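Local coordinates for protein glycosyltransferase (Streptomyces halstedii, PDB 3WAD) that belongs to the GT-B class of glycosyltransferases, enzymes built from two Rossmann-like domains facing each other across a cleft, at residues 4-9 against 125-130; 77-82 against 155-160; 149-154 against 205-210; 340-345 against 362-367. All blocks are in the same frame, centred on the assembly; numbering follows the deposited sequence.

Contacts 1 and 3 lie buried in the parallel sheet of the N-terminal Rossmann-like domain. Contact 1 is a four-bond strand pairing; contact 3 has two such bonds, then goes over to side chains and a water. Strands 126-130 and 147-150 are neighbours, so the two contacts adjoin, with Trp129 O near Met150 N. Contact 2 is partly buried and depends on side chains, Arg159 bonding a loop carbonyl directly and Gln156 reaching one through a water. Contact 4, in the C-terminal domain, is the smallest, a loop-to-loop contact with one bridging water. Trp344 and Asp345 of its first segment reach across to Leu79, Gln156 and residues 152-154, so segment 340-345 ties contacts 2 and 3 to the other domain.

Contact 1 (4-9 against 125-130); sequences LMTVFA and DLVIWD
Two adjacent parallel strands of the N-terminal Rossmann-like sheet, 2-6 and 126-130, meet here, the axes of their short segments 4.7 Å apart at closest and 11° from parallel. The backbone bonds alternate as parallel pairing requires: Leu4 N gives to Leu126 O (2.9 Å) and Leu4 O accepts from Ile128 N, then Thr6 N gives to Ile128 O and Thr6 O accepts from Asp130 N (3.0 Å). That last donor lies almost on the C=O axis, at 176°. Met5 and Ile128 run side by side on one face, and the bend of Met5 at chi3 (66°) turns CE to Ile128 CG2 at 4.1 Å. On the face of Leu4 and Val127, Thr6 CG2 packs on Trp129 CB at 3.7 Å, while the indole leads away to His147. Next in sequence, Val7 CG2 lies against Asp130 CB at 3.6 Å. The Asp130 carboxylate, its CG anti to the backbone N, brings OD2 to the edge of the Phe8 ring, 3.6 Å from CD2. Both its oxygens are bonded elsewhere, OD1 to His13 and OD2 to Leu132 N and Thr133. The pair forms the 1-4 step of the 3-2-1-4-5 order typical of a Rossmann-like fold.

Contact 2 (77-82 against 155-160); sequences LTLNET and DQWGRM
Arg159 reaches from the first turn of helix 156-168 to the carbonyls of loop 77-82. Its chain is extended to CD and bends at chi3 (65°). NH2 donates to Glu81 O at 3.0 Å, from 54° above the carbonyl plane, and NH1 adds a weak bond to the same oxygen. Leu79 O also lies at the guanidinium edge. On the other flank, NE and NH2 grip Gln156 OE1 side-on, NH2 at 2.8 Å and NE nearly along the C=O axis, which fixes the rotation of both groups. Gln156 NE2 gives to a water that in turn donates to Asn80 O, and also to Trp344 O. Thr82 CG2 sits over the centre of one guanidinium face, 3.8 Å from Arg159 CZ, and Met160 CG lies toward the rim of the opposite face. Phe215 adds a cation-pi contact. The helix start carries an N-cap: Asp155 OD1 accepts from Gly158 N at 2.8 Å and forms a salt bridge with Arg149. Within the loop, Thr78 OG1 donates to Asn80 OD1 at 3.0 Å, while the Glu81 carboxylate turns from the helix to Arg83. Leu79 supplies the apolar part, its CD2 at the edge of the Trp157 indole, 3.5 Å from CE3, and its CD1 3.7 Å from Met160 CG. Tyr103 of helix 89-106 also touches both Leu79 and Trp157.

Contact 3 (149-154 against 205-210); sequences RMLFGL and TLAVAP
Thr205 opens the pairing of strand 204-206 with strand 147-150, both parallel members of the N-terminal Rossmann-like sheet. Its OG1, anti to the carbonyl carbon (chi1 -73°), accepts from Arg149 NH2 at 3.1 Å, the two side chains lying side by side; CG2 turns to Leu151 CG at 3.7 Å. The guanidinium is held further by Thr201 O at NE, and Leu151 CD2 lies over one of its faces, toward the rim. Leu206 then secures the backbone: its N donates to Arg149 O (2.8 Å), and its O receives Leu151 N in a nearly straight bond, 172° at the hydrogen. On the other face of the sheet, Leu206 CD2 runs beside the extended Met150, 4.1 Å from CE. At Ala207 the strand has ended, and its CB turns away from the first segment, Leu151 CD1 lying near its CA. Val208 points back at the first segment, CG1 only 3.2 Å from Leu151 O and CG2 against Gly153 N. At Ala209 a water takes over from direct pairing, accepting from Ala209 N and donating to Gly153 O at 2.7 Å, while CB packs on Leu154 CD2 at 3.8 Å. Around the pair, strand 126-130 flanks 147-150 and strand 221-222 flanks 204-206; Asn16 of helix 11-16 touches Met150 and Val208, and helix 346-355 of the C-terminal domain meets Leu154.

Contact 4 (340-345 against 362-367); sequences PNWLWD and TEVPDL
Two loops at the C-terminal ends of neighbouring parallel strands, 336-338 and 359-361, meet through Pro340, Trp342 and Val364. Val364 carries the apolar part: with CG1 anti to the backbone N (chi1 169°), CG2 is directed at the first loop, 3.8 Å from Trp342 CZ3. Val364 CG2 also lies 3.7 Å from Pro340 O. The Trp342 side chain stands in the crowded position, CG between the backbone N and the carbonyl carbon (chi1 44°), and this swings its six-membered ring out to cross Val364 at about a right angle, with Val364 CB near the plane at the ring's edge. Glu363 is folded, bent at chi2 (-75°), so that OE1 comes to within 3.9 Å of Pro340 CG. The Pro340 ring also approaches the backbone, CD lying 3.7 Å from Thr362 O. A single water completes the contact: it donates to Pro340 O at 2.8 Å and to Glu363 OE1 at 2.9 Å, and accepts from Val364 N at 2.8 Å. The fold of Glu363 thus places its carboxylate on the same water as its neighbour's amide. Such loops, joining strand ends to the following helices, are typical of the beta-alpha-beta crossovers of a Rossmann-like domain.

Contact 1 (4-9 against 125-130)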
loop_
_atom_site.group_PDB
_atom_site.type_symbol
_atom_site.label_atom_id
_atom_site.label_comp_id
_atom_site.label_asym_id
_atom_site.label_seq_id
_atom_site.Cartn_x
_atom_site.Cartn_y
_atom_site.Cartn_z
ATOM N N LEU B 4 4.886 -10.337 -11.415
ATOM C CA LEU B 4 6.121 -9.611 -11.395
ATOM C C LEU B 4 5.900 -8.238 -12.099
ATOM O O LEU B 4 5.724 -8.164 -13.308
ATOM C CB LEU B 4 7.233 -10.452 -12.045
ATOM C CG LEU B 4 8.602 -9.850 -12.233
ATOM C CD1 LEU B 4 9.188 -9.444 -10.829
ATOM C CD2 LEU B 4 9.598 -10.736 -13.020
ATOM N N MET B 5 5.933 -7.166 -11.330
ATOM C CA MET B 5 5.815 -5.803 -11.889
ATOM C C MET B 5 7.156 -5.160 -11.941
ATOM O O MET B 5 7.955 -5.335 -11.006
ATOM C CB MET B 5 4.924 -4.972 -11.012
ATOM C CG MET B 5 3.558 -5.691 -10.789
ATOM S SD MET B 5 2.352 -4.685 -9.871
ATOM C CE MET B 5 2.004 -3.310 -11.009
ATOM N N THR B 6 7.460 -4.462 -13.043
ATOM C CA THR B 6 8.779 -3.916 -13.126
ATOM C C THR B 6 8.667 -2.441 -13.591
ATOM O O THR B 6 7.838 -2.109 -14.423
ATOM C CB THR B 6 9.696 -4.788 -13.927
ATOM O OG1 THR B 6 11.026 -4.228 -13.932
ATOM C CG2 THR B 6 9.173 -4.985 -15.382
ATOM N N VAL B 7 9.488 -1.581 -13.014
ATOM C CA VAL B 7 9.502 -0.165 -13.410
ATOM C C VAL B 7 10.949 0.312 -13.241
ATOM O O VAL B 7 11.619 -0.098 -12.266
ATOM C CB VAL B 7 8.431 0.660 -12.625
ATOM C CG1 VAL B 7 8.713 0.607 -11.140
ATOM C CG2 VAL B 7 8.432 2.140 -13.054
ATOM N N PHE B 8 11.466 1.140 -14.172
ATOM C CA PHE B 8 12.781 1.752 -13.972
ATOM C C PHE B 8 12.768 2.683 -12.709
ATOM O O PHE B 8 11.696 3.047 -12.244
ATOM C CB PHE B 8 13.332 2.471 -15.229
ATOM C CG PHE B 8 12.645 3.783 -15.536
ATOM C CD1 PHE B 8 13.254 5.002 -15.179
ATOM C CD2 PHE B 8 11.343 3.818 -16.081
ATOM C CE1 PHE B 8 12.563 6.267 -15.411
ATOM C CE2 PHE B 8 10.666 5.035 -16.352
ATOM C CZ PHE B 8 11.281 6.262 -16.038
ATOM N N ALA B 9 13.949 3.038 -12.153
ATOM C CA ALA B 9 14.007 3.803 -10.895
ATOM C C ALA B 9 13.604 5.256 -11.058
ATOM O O ALA B 9 14.424 6.162 -11.364
ATOM C CB ALA B 9 15.415 3.648 -10.176
ATOM N N ASP B 125 3.157 -15.674 -12.973
ATOM C CA ASP B 125 2.084 -15.963 -13.934
ATOM C C ASP B 125 1.668 -14.799 -14.822
ATOM O O ASP B 125 0.912 -15.006 -15.823
ATOM C CB ASP B 125 0.847 -16.406 -13.187
ATOM C CG ASP B 125 1.155 -17.641 -12.298
ATOM O OD1 ASP B 125 1.494 -18.703 -12.891
ATOM O OD2 ASP B 125 1.239 -17.501 -11.042
ATOM N N LEU B 126 2.064 -13.578 -14.406
ATOM C CA LEU B 126 1.773 -12.299 -15.158
ATOM C C LEU B 126 2.990 -11.344 -14.933
ATOM O O LEU B 126 3.494 -11.258 -13.775
ATOM C CB LEU B 126 0.441 -11.741 -14.657
ATOM C CG LEU B 126 -0.177 -10.493 -15.361
ATOM C CD1 LEU B 126 -0.556 -10.854 -16.814
ATOM C CD2 LEU B 126 -1.315 -9.997 -14.589
ATOM N N VAL B 127 3.602 -10.813 -16.017
ATOM C CA VAL B 127 4.503 -9.637 -15.899
ATOM C C VAL B 127 3.737 -8.340 -16.281
ATOM O O VAL B 127 3.000 -8.296 -17.328
ATOM C CB VAL B 127 5.821 -9.839 -16.634
ATOM C CG1 VAL B 127 6.780 -8.513 -16.600
ATOM C CG2 VAL B 127 6.554 -11.115 -16.056
ATOM N N ILE B 128 3.820 -7.317 -15.409
ATOM C CA ILE B 128 3.215 -5.946 -15.700
ATOM C C ILE B 128 4.390 -4.977 -15.730
ATOM O O ILE B 128 5.096 -4.826 -14.727
ATOM C CB ILE B 128 2.203 -5.471 -14.683
ATOM C CG1 ILE B 128 1.045 -6.530 -14.510
ATOM C CG2 ILE B 128 1.641 -4.036 -15.053
ATOM C CD1 ILE B 128 0.101 -6.199 -13.435
ATOM N N TRP B 129 4.667 -4.402 -16.897
ATOM C CA TRP B 129 5.852 -3.540 -17.000
ATOM C C TRP B 129 5.412 -2.116 -17.333
ATOM O O TRP B 129 4.679 -1.875 -18.293
ATOM C CB TRP B 129 6.831 -4.003 -18.010
ATOM C CG TRP B 129 6.302 -4.451 -19.408
ATOM C CD1 TRP B 129 5.505 -5.598 -19.728
ATOM C CD2 TRP B 129 6.535 -3.776 -20.658
ATOM N NE1 TRP B 129 5.335 -5.667 -21.103
ATOM C CE2 TRP B 129 5.922 -4.565 -21.691
ATOM C CE3 TRP B 129 7.310 -2.650 -21.026
ATOM C CZ2 TRP B 129 6.022 -4.221 -23.052
ATOM C CZ3 TRP B 129 7.403 -2.315 -22.365
ATOM C CH2 TRP B 129 6.757 -3.116 -23.380
ATOM N N ASP B 130 5.924 -1.176 -16.562
ATOM C CA ASP B 130 5.919 0.244 -16.975
ATOM C C ASP B 130 6.402 0.411 -18.425
ATOM O O ASP B 130 7.417 -0.169 -18.798
ATOM C CB ASP B 130 6.830 1.004 -16.048
ATOM C CG ASP B 130 7.259 2.378 -16.640
ATOM O OD1 ASP B 130 6.545 3.323 -16.347
ATOM O OD2 ASP B 130 8.296 2.468 -17.370
#

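Contact 2 (77-82 against 155-160)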
loop_
_atom_site.group_PDB
_atom_site.type_symbol
_atom_site.label_atom_id
_atom_site.label_comp_id
_atom_site.label_asym_id
_atom_site.label_seq_id
_atom_site.Cartn_x
_atom_site.Cartn_y
_atom_site.Cartn_z
ATOM N N LEU B 77 14.418 14.965 -32.273
ATOM C CA LEU B 77 13.648 13.724 -32.369
ATOM C C LEU B 77 12.792 13.523 -31.139
ATOM O O LEU B 77 13.265 12.989 -30.134
ATOM C CB LEU B 77 14.554 12.500 -32.617
ATOM C CG LEU B 77 15.481 12.514 -33.839
ATOM C CD1 LEU B 77 16.381 11.287 -33.844
ATOM C CD2 LEU B 77 14.731 12.653 -35.129
ATOM N N THR B 78 11.533 13.921 -31.206
ATOM C CA THR B 78 10.641 13.696 -30.067
ATOM C C THR B 78 9.463 12.768 -30.328
ATOM O O THR B 78 9.015 12.559 -31.473
ATOM C CB THR B 78 10.063 14.996 -29.522
ATOM O OG1 THR B 78 9.231 15.572 -30.520
ATOM C CG2 THR B 78 11.174 15.973 -29.243
ATOM N N LEU B 79 8.922 12.295 -29.208
ATOM C CA LEU B 79 7.915 11.315 -29.208
ATOM C C LEU B 79 6.556 11.995 -29.114
ATOM O O LEU B 79 5.525 11.380 -29.376
ATOM C CB LEU B 79 8.207 10.389 -28.033
ATOM C CG LEU B 79 7.863 8.915 -28.050
ATOM C CD1 LEU B 79 7.881 8.254 -29.444
ATOM C CD2 LEU B 79 8.745 8.179 -27.034
ATOM N N ASN B 80 6.515 13.262 -28.747
ATOM C CA ASN B 80 5.247 13.903 -28.772
ATOM C C ASN B 80 4.868 14.568 -30.130
ATOM O O ASN B 80 3.920 15.342 -30.182
ATOM C CB ASN B 80 5.148 14.903 -27.643
ATOM C CG ASN B 80 6.108 16.066 -27.829
ATOM O OD1 ASN B 80 6.792 16.187 -28.854
ATOM N ND2 ASN B 80 6.153 16.929 -26.852
ATOM N N GLU B 81 5.600 14.294 -31.197
ATOM C CA GLU B 81 5.365 14.985 -32.466
ATOM C C GLU B 81 4.005 14.478 -33.039
ATOM O O GLU B 81 3.838 13.260 -33.270
ATOM C CB GLU B 81 6.502 14.636 -33.448
ATOM C CG GLU B 81 6.335 15.239 -34.852
ATOM C CD GLU B 81 6.187 16.752 -34.761
ATOM O OE1 GLU B 81 7.146 17.407 -34.391
ATOM O OE2 GLU B 81 5.105 17.283 -35.003
ATOM N N THR B 82 3.075 15.384 -33.342
ATOM C CA THR B 82 1.828 14.927 -33.979
ATOM C C THR B 82 1.512 15.620 -35.342
ATOM O O THR B 82 0.500 15.278 -35.982
ATOM C CB THR B 82 0.608 15.064 -33.090
ATOM O OG1 THR B 82 0.361 16.444 -32.852
ATOM C CG2 THR B 82 0.776 14.342 -31.730
ATOM N N ASP B 155 -0.428 6.926 -25.124
ATOM C CA ASP B 155 0.468 5.956 -25.729
ATOM C C ASP B 155 1.192 6.538 -26.961
ATOM O O ASP B 155 0.918 6.123 -28.089
ATOM C CB ASP B 155 -0.312 4.686 -26.083
ATOM C CG ASP B 155 0.588 3.534 -26.449
ATOM O OD1 ASP B 155 1.862 3.562 -26.290
ATOM O OD2 ASP B 155 -0.012 2.544 -26.892
ATOM N N GLN B 156 2.101 7.502 -26.731
ATOM C CA GLN B 156 2.871 8.103 -27.804
ATOM C C GLN B 156 3.595 7.026 -28.575
ATOM O O GLN B 156 3.730 7.085 -29.809
ATOM C CB GLN B 156 3.922 9.072 -27.227
ATOM C CG GLN B 156 3.370 10.295 -26.521
ATOM C CD GLN B 156 2.616 11.294 -27.421
ATOM O OE1 GLN B 156 2.271 11.004 -28.574
ATOM N NE2 GLN B 156 2.395 12.526 -26.871
ATOM N N TRP B 157 4.134 6.041 -27.843
ATOM C CA TRP B 157 5.007 5.065 -28.475
ATOM C C TRP B 157 4.163 4.175 -29.364
ATOM O O TRP B 157 4.594 3.855 -30.472
ATOM C CB TRP B 157 5.672 4.208 -27.382
ATOM C CG TRP B 157 6.804 3.279 -27.793
ATOM C CD1 TRP B 157 6.764 1.901 -27.846
ATOM C CD2 TRP B 157 8.168 3.654 -28.100
ATOM N NE1 TRP B 157 8.013 1.408 -28.191
ATOM C CE2 TRP B 157 8.885 2.455 -28.356
ATOM C CE3 TRP B 157 8.815 4.881 -28.279
ATOM C CZ2 TRP B 157 10.256 2.444 -28.686
ATOM C CZ3 TRP B 157 10.200 4.891 -28.595
ATOM C CH2 TRP B 157 10.905 3.659 -28.801
ATOM N N GLY B 158 2.953 3.805 -28.884
ATOM C CA GLY B 158 2.089 2.912 -29.704
ATOM C C GLY B 158 1.549 3.646 -30.934
ATOM O O GLY B 158 1.533 3.096 -32.065
ATOM N N ARG B 159 1.139 4.904 -30.713
ATOM C CA ARG B 159 0.761 5.801 -31.827
ATOM C C ARG B 159 1.855 5.916 -32.931
ATOM O O ARG B 159 1.597 5.730 -34.138
ATOM C CB ARG B 159 0.408 7.185 -31.262
ATOM C CG ARG B 159 0.020 8.225 -32.349
ATOM C CD ARG B 159 -0.167 9.628 -31.738
ATOM N NE ARG B 159 1.074 10.157 -31.189
ATOM C CZ ARG B 159 2.047 10.753 -31.890
ATOM N NH1 ARG B 159 1.941 10.920 -33.224
ATOM N NH2 ARG B 159 3.131 11.209 -31.238
ATOM N N MET B 160 3.100 6.165 -32.542
ATOM C CA MET B 160 4.144 6.197 -33.531
ATOM C C MET B 160 4.363 4.773 -34.102
ATOM O O MET B 160 4.764 4.612 -35.262
ATOM C CB MET B 160 5.486 6.670 -32.899
ATOM C CG MET B 160 5.412 8.054 -32.229
ATOM S SD MET B 160 5.741 9.313 -33.464
ATOM C CE MET B 160 7.455 9.609 -33.077
HETATM O O HOH W 1 1.619 15.048 -28.346
#

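Contact 3 (149-154 against 205-210)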
loop_
_atom_site.group_PDB
_atom_site.type_symbol
_atom_site.label_atom_id
_atom_site.label_comp_id
_atom_site.label_asym_id
_atom_site.label_seq_id
_atom_site.Cartn_x
_atom_site.Cartn_y
_atom_site.Cartn_z
ATOM N N ARG B 149 1.700 -4.252 -20.848
ATOM C CA ARG B 149 2.437 -2.994 -20.913
ATOM C C ARG B 149 1.571 -1.908 -20.236
ATOM O O ARG B 149 0.466 -1.608 -20.702
ATOM C CB ARG B 149 2.892 -2.680 -22.361
ATOM C CG ARG B 149 3.673 -1.327 -22.515
ATOM C CD ARG B 149 4.081 -1.099 -23.943
ATOM N NE ARG B 149 2.874 -0.968 -24.751
ATOM C CZ ARG B 149 2.495 0.147 -25.386
ATOM N NH1 ARG B 149 3.257 1.256 -25.343
ATOM N NH2 ARG B 149 1.330 0.144 -26.032
ATOM N N MET B 150 2.084 -1.331 -19.138
ATOM C CA MET B 150 1.325 -0.366 -18.401
ATOM C C MET B 150 1.677 1.092 -18.792
ATOM O O MET B 150 2.811 1.539 -18.594
ATOM C CB MET B 150 1.414 -0.551 -16.879
ATOM C CG MET B 150 0.563 0.512 -16.154
ATOM S SD MET B 150 0.348 -0.021 -14.433
ATOM C CE MET B 150 -0.956 1.059 -13.990
ATOM N N LEU B 151 0.687 1.820 -19.337
ATOM C CA LEU B 151 0.931 3.228 -19.724
ATOM C C LEU B 151 0.967 4.103 -18.501
ATOM O O LEU B 151 0.473 3.752 -17.399
ATOM C CB LEU B 151 -0.166 3.728 -20.661
ATOM C CG LEU B 151 -0.309 2.926 -21.989
ATOM C CD1 LEU B 151 -1.416 3.459 -22.916
ATOM C CD2 LEU B 151 0.984 2.889 -22.810
ATOM N N PHE B 152 1.483 5.303 -18.701
ATOM C CA PHE B 152 1.635 6.265 -17.595
ATOM C C PHE B 152 1.130 7.646 -18.104
ATOM O O PHE B 152 1.210 8.674 -17.406
ATOM C CB PHE B 152 3.142 6.265 -17.157
ATOM C CG PHE B 152 4.064 6.673 -18.260
ATOM C CD1 PHE B 152 4.214 8.050 -18.566
ATOM C CD2 PHE B 152 4.708 5.724 -19.027
ATOM C CE1 PHE B 152 5.019 8.424 -19.654
ATOM C CE2 PHE B 152 5.453 6.062 -20.061
ATOM C CZ PHE B 152 5.629 7.427 -20.395
ATOM N N GLY B 153 0.561 7.663 -19.312
ATOM C CA GLY B 153 -0.142 8.856 -19.877
ATOM C C GLY B 153 -0.680 8.306 -21.190
ATOM O O GLY B 153 -0.926 7.098 -21.313
ATOM N N LEU B 154 -0.792 9.146 -22.208
ATOM C CA LEU B 154 -1.076 8.641 -23.546
ATOM C C LEU B 154 -0.004 7.759 -24.190
ATOM O O LEU B 154 1.178 7.787 -23.836
ATOM C CB LEU B 154 -1.421 9.819 -24.485
ATOM C CG LEU B 154 -2.451 10.883 -24.071
ATOM C CD1 LEU B 154 -2.695 11.863 -25.284
ATOM C CD2 LEU B 154 -3.786 10.372 -23.549
ATOM N N THR B 205 -2.045 -4.037 -23.391
ATOM C CA THR B 205 -1.653 -2.697 -22.855
ATOM C C THR B 205 -2.714 -2.295 -21.891
ATOM O O THR B 205 -3.886 -2.528 -22.175
ATOM C CB THR B 205 -1.649 -1.706 -23.973
ATOM O OG1 THR B 205 -0.508 -2.002 -24.752
ATOM C CG2 THR B 205 -1.537 -0.241 -23.419
ATOM N N LEU B 206 -2.319 -1.726 -20.739
ATOM C CA LEU B 206 -3.288 -1.196 -19.760
ATOM C C LEU B 206 -3.151 0.319 -19.835
ATOM O O LEU B 206 -2.026 0.849 -19.683
ATOM C CB LEU B 206 -2.997 -1.690 -18.275
ATOM C CG LEU B 206 -3.807 -1.082 -17.128
ATOM C CD1 LEU B 206 -5.380 -1.214 -17.222
ATOM C CD2 LEU B 206 -3.428 -1.641 -15.781
ATOM N N ALA B 207 -4.266 1.016 -20.052
ATOM C CA ALA B 207 -4.273 2.492 -20.141
ATOM C C ALA B 207 -4.573 3.160 -18.818
ATOM O O ALA B 207 -5.428 2.646 -18.048
ATOM C CB ALA B 207 -5.326 2.919 -21.219
ATOM N N VAL B 208 -3.952 4.325 -18.530
ATOM C CA VAL B 208 -4.333 5.035 -17.326
ATOM C C VAL B 208 -5.154 6.299 -17.637
ATOM O O VAL B 208 -5.759 6.882 -16.754
ATOM C CB VAL B 208 -3.089 5.430 -16.510
ATOM C CG1 VAL B 208 -2.394 4.178 -15.932
ATOM C CG2 VAL B 208 -2.120 6.290 -17.364
ATOM N N ALA B 209 -5.087 6.762 -18.866
ATOM C CA ALA B 209 -5.835 7.936 -19.320
ATOM C C ALA B 209 -7.258 7.418 -19.769
ATOM O O ALA B 209 -7.367 6.297 -20.313
ATOM C CB ALA B 209 -5.097 8.586 -20.515
ATOM N N PRO B 210 -8.315 8.217 -19.501
ATOM C CA PRO B 210 -9.690 7.933 -19.991
ATOM C C PRO B 210 -9.785 7.818 -21.496
ATOM O O PRO B 210 -9.060 8.515 -22.226
ATOM C CB PRO B 210 -10.508 9.105 -19.500
ATOM C CG PRO B 210 -9.668 9.786 -18.384
ATOM C CD PRO B 210 -8.244 9.467 -18.709
HETATM O O HOH W 2 -3.190 5.737 -20.929
#

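Contact 4 (340-345 against 362-367)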
loop_
_atom_site.group_PDB
_atom_site.type_symbol
_atom_site.label_atom_id
_atom_site.label_comp_id
_atom_site.label_asym_id
_atom_site.label_seq_id
_atom_site.Cartn_x
_atom_site.Cartn_y
_atom_site.Cartn_z
ATOM N N PRO B 340 1.099 23.842 -20.330
ATOM C CA PRO B 340 1.681 22.503 -20.612
ATOM C C PRO B 340 3.201 22.464 -20.659
ATOM O O PRO B 340 3.863 23.332 -21.211
ATOM C CB PRO B 340 1.100 22.100 -21.971
ATOM C CG PRO B 340 -0.098 23.040 -22.244
ATOM C CD PRO B 340 0.031 24.229 -21.282
ATOM N N ASN B 341 3.745 21.434 -20.048
ATOM C CA ASN B 341 5.106 21.138 -20.231
ATOM C C ASN B 341 5.155 20.289 -21.515
ATOM O O ASN B 341 4.153 20.138 -22.190
ATOM C CB ASN B 341 5.626 20.420 -18.993
ATOM C CG ASN B 341 7.129 20.410 -18.931
ATOM O OD1 ASN B 341 7.675 20.335 -17.845
ATOM N ND2 ASN B 341 7.824 20.484 -20.110
ATOM N N TRP B 342 6.301 19.786 -21.907
ATOM C CA TRP B 342 6.315 18.947 -23.103
ATOM C C TRP B 342 7.093 17.696 -22.804
ATOM O O TRP B 342 7.743 17.191 -23.669
ATOM C CB TRP B 342 6.908 19.709 -24.295
ATOM C CG TRP B 342 8.167 20.496 -23.919
ATOM C CD1 TRP B 342 9.479 20.014 -23.864
ATOM C CD2 TRP B 342 8.238 21.890 -23.518
ATOM N NE1 TRP B 342 10.334 21.015 -23.451
ATOM C CE2 TRP B 342 9.616 22.175 -23.237
ATOM C CE3 TRP B 342 7.274 22.926 -23.368
ATOM C CZ2 TRP B 342 10.056 23.470 -22.813
ATOM C CZ3 TRP B 342 7.708 24.210 -22.937
ATOM C CH2 TRP B 342 9.093 24.466 -22.671
ATOM N N LEU B 343 7.037 17.195 -21.578
ATOM C CA LEU B 343 7.774 15.965 -21.270
ATOM C C LEU B 343 7.140 14.723 -21.924
ATOM O O LEU B 343 7.841 13.774 -22.200
ATOM C CB LEU B 343 7.860 15.720 -19.775
ATOM C CG LEU B 343 8.975 16.396 -18.974
ATOM C CD1 LEU B 343 8.940 17.832 -19.245
ATOM C CD2 LEU B 343 8.780 16.105 -17.476
ATOM N N TRP B 344 5.840 14.716 -22.145
ATOM C CA TRP B 344 5.209 13.474 -22.650
ATOM C C TRP B 344 3.996 13.745 -23.538
ATOM O O TRP B 344 4.044 13.528 -24.752
ATOM C CB TRP B 344 4.876 12.506 -21.481
ATOM C CG TRP B 344 4.426 11.214 -22.019
ATOM C CD1 TRP B 344 3.149 10.725 -21.986
ATOM C CD2 TRP B 344 5.239 10.242 -22.731
ATOM N NE1 TRP B 344 3.103 9.484 -22.652
ATOM C CE2 TRP B 344 4.377 9.208 -23.149
ATOM C CE3 TRP B 344 6.607 10.201 -23.119
ATOM C CZ2 TRP B 344 4.832 8.130 -23.868
ATOM C CZ3 TRP B 344 7.078 9.125 -23.812
ATOM C CH2 TRP B 344 6.182 8.079 -24.195
ATOM N N ASP B 345 2.927 14.240 -22.941
ATOM C CA ASP B 345 1.631 14.384 -23.626
ATOM C C ASP B 345 0.866 15.588 -23.136
ATOM O O ASP B 345 -0.334 15.707 -23.420
ATOM C CB ASP B 345 0.734 13.155 -23.364
ATOM C CG ASP B 345 0.510 12.915 -21.874
ATOM O OD1 ASP B 345 -0.138 11.904 -21.501
ATOM O OD2 ASP B 345 0.973 13.773 -21.077
ATOM N N THR B 362 -2.719 28.118 -21.141
ATOM C CA THR B 362 -1.733 29.073 -21.671
ATOM C C THR B 362 -0.421 28.416 -22.013
ATOM O O THR B 362 0.257 27.956 -21.125
ATOM C CB THR B 362 -1.456 30.252 -20.681
ATOM O OG1 THR B 362 -2.688 30.918 -20.441
ATOM C CG2 THR B 362 -0.478 31.237 -21.309
ATOM N N GLU B 363 -0.031 28.383 -23.278
ATOM C CA GLU B 363 1.280 27.791 -23.601
ATOM C C GLU B 363 2.397 28.566 -22.979
ATOM O O GLU B 363 2.263 29.757 -22.755
ATOM C CB GLU B 363 1.521 27.764 -25.082
ATOM C CG GLU B 363 0.448 27.096 -25.870
ATOM C CD GLU B 363 0.473 25.551 -25.770
ATOM O OE1 GLU B 363 1.474 24.949 -25.283
ATOM O OE2 GLU B 363 -0.529 24.927 -26.209
ATOM N N VAL B 364 3.509 27.903 -22.731
ATOM C CA VAL B 364 4.679 28.561 -22.184
ATOM C C VAL B 364 5.035 29.874 -22.944
ATOM O O VAL B 364 5.025 30.942 -22.320
ATOM C CB VAL B 364 5.879 27.585 -22.057
ATOM C CG1 VAL B 364 7.154 28.300 -21.757
ATOM C CG2 VAL B 364 5.623 26.621 -20.905
ATOM N N PRO B 365 5.318 29.816 -24.276
ATOM C CA PRO B 365 5.595 31.081 -25.005
ATOM C C PRO B 365 4.565 32.243 -24.868
ATOM O O PRO B 365 4.927 33.383 -25.176
ATOM C CB PRO B 365 5.696 30.628 -26.483
ATOM C CG PRO B 365 5.193 29.212 -26.522
ATOM C CD PRO B 365 5.462 28.646 -25.161
ATOM N N ASP B 366 3.317 31.976 -24.444
ATOM C CA ASP B 366 2.248 33.007 -24.236
ATOM C C ASP B 366 1.995 33.395 -22.786
ATOM O O ASP B 366 0.987 34.030 -22.457
ATOM C CB ASP B 366 0.899 32.510 -24.767
ATOM C CG ASP B 366 0.923 32.185 -26.222
ATOM O OD1 ASP B 366 1.771 32.709 -26.991
ATOM O OD2 ASP B 366 0.084 31.374 -26.607
ATOM N N LEU B 367 2.892 32.983 -21.910
ATOM C CA LEU B 367 2.705 33.137 -20.503
ATOM C C LEU B 367 2.911 34.594 -20.130
ATOM O O LEU B 367 3.985 35.097 -20.339
ATOM C CB LEU B 367 3.816 32.327 -19.863
ATOM C CG LEU B 367 3.690 31.790 -18.479
ATOM C CD1 LEU B 367 2.273 31.292 -18.303
ATOM C CD2 LEU B 367 4.749 30.655 -18.406
HETATM O O HOH W 3 3.542 25.181 -23.318
#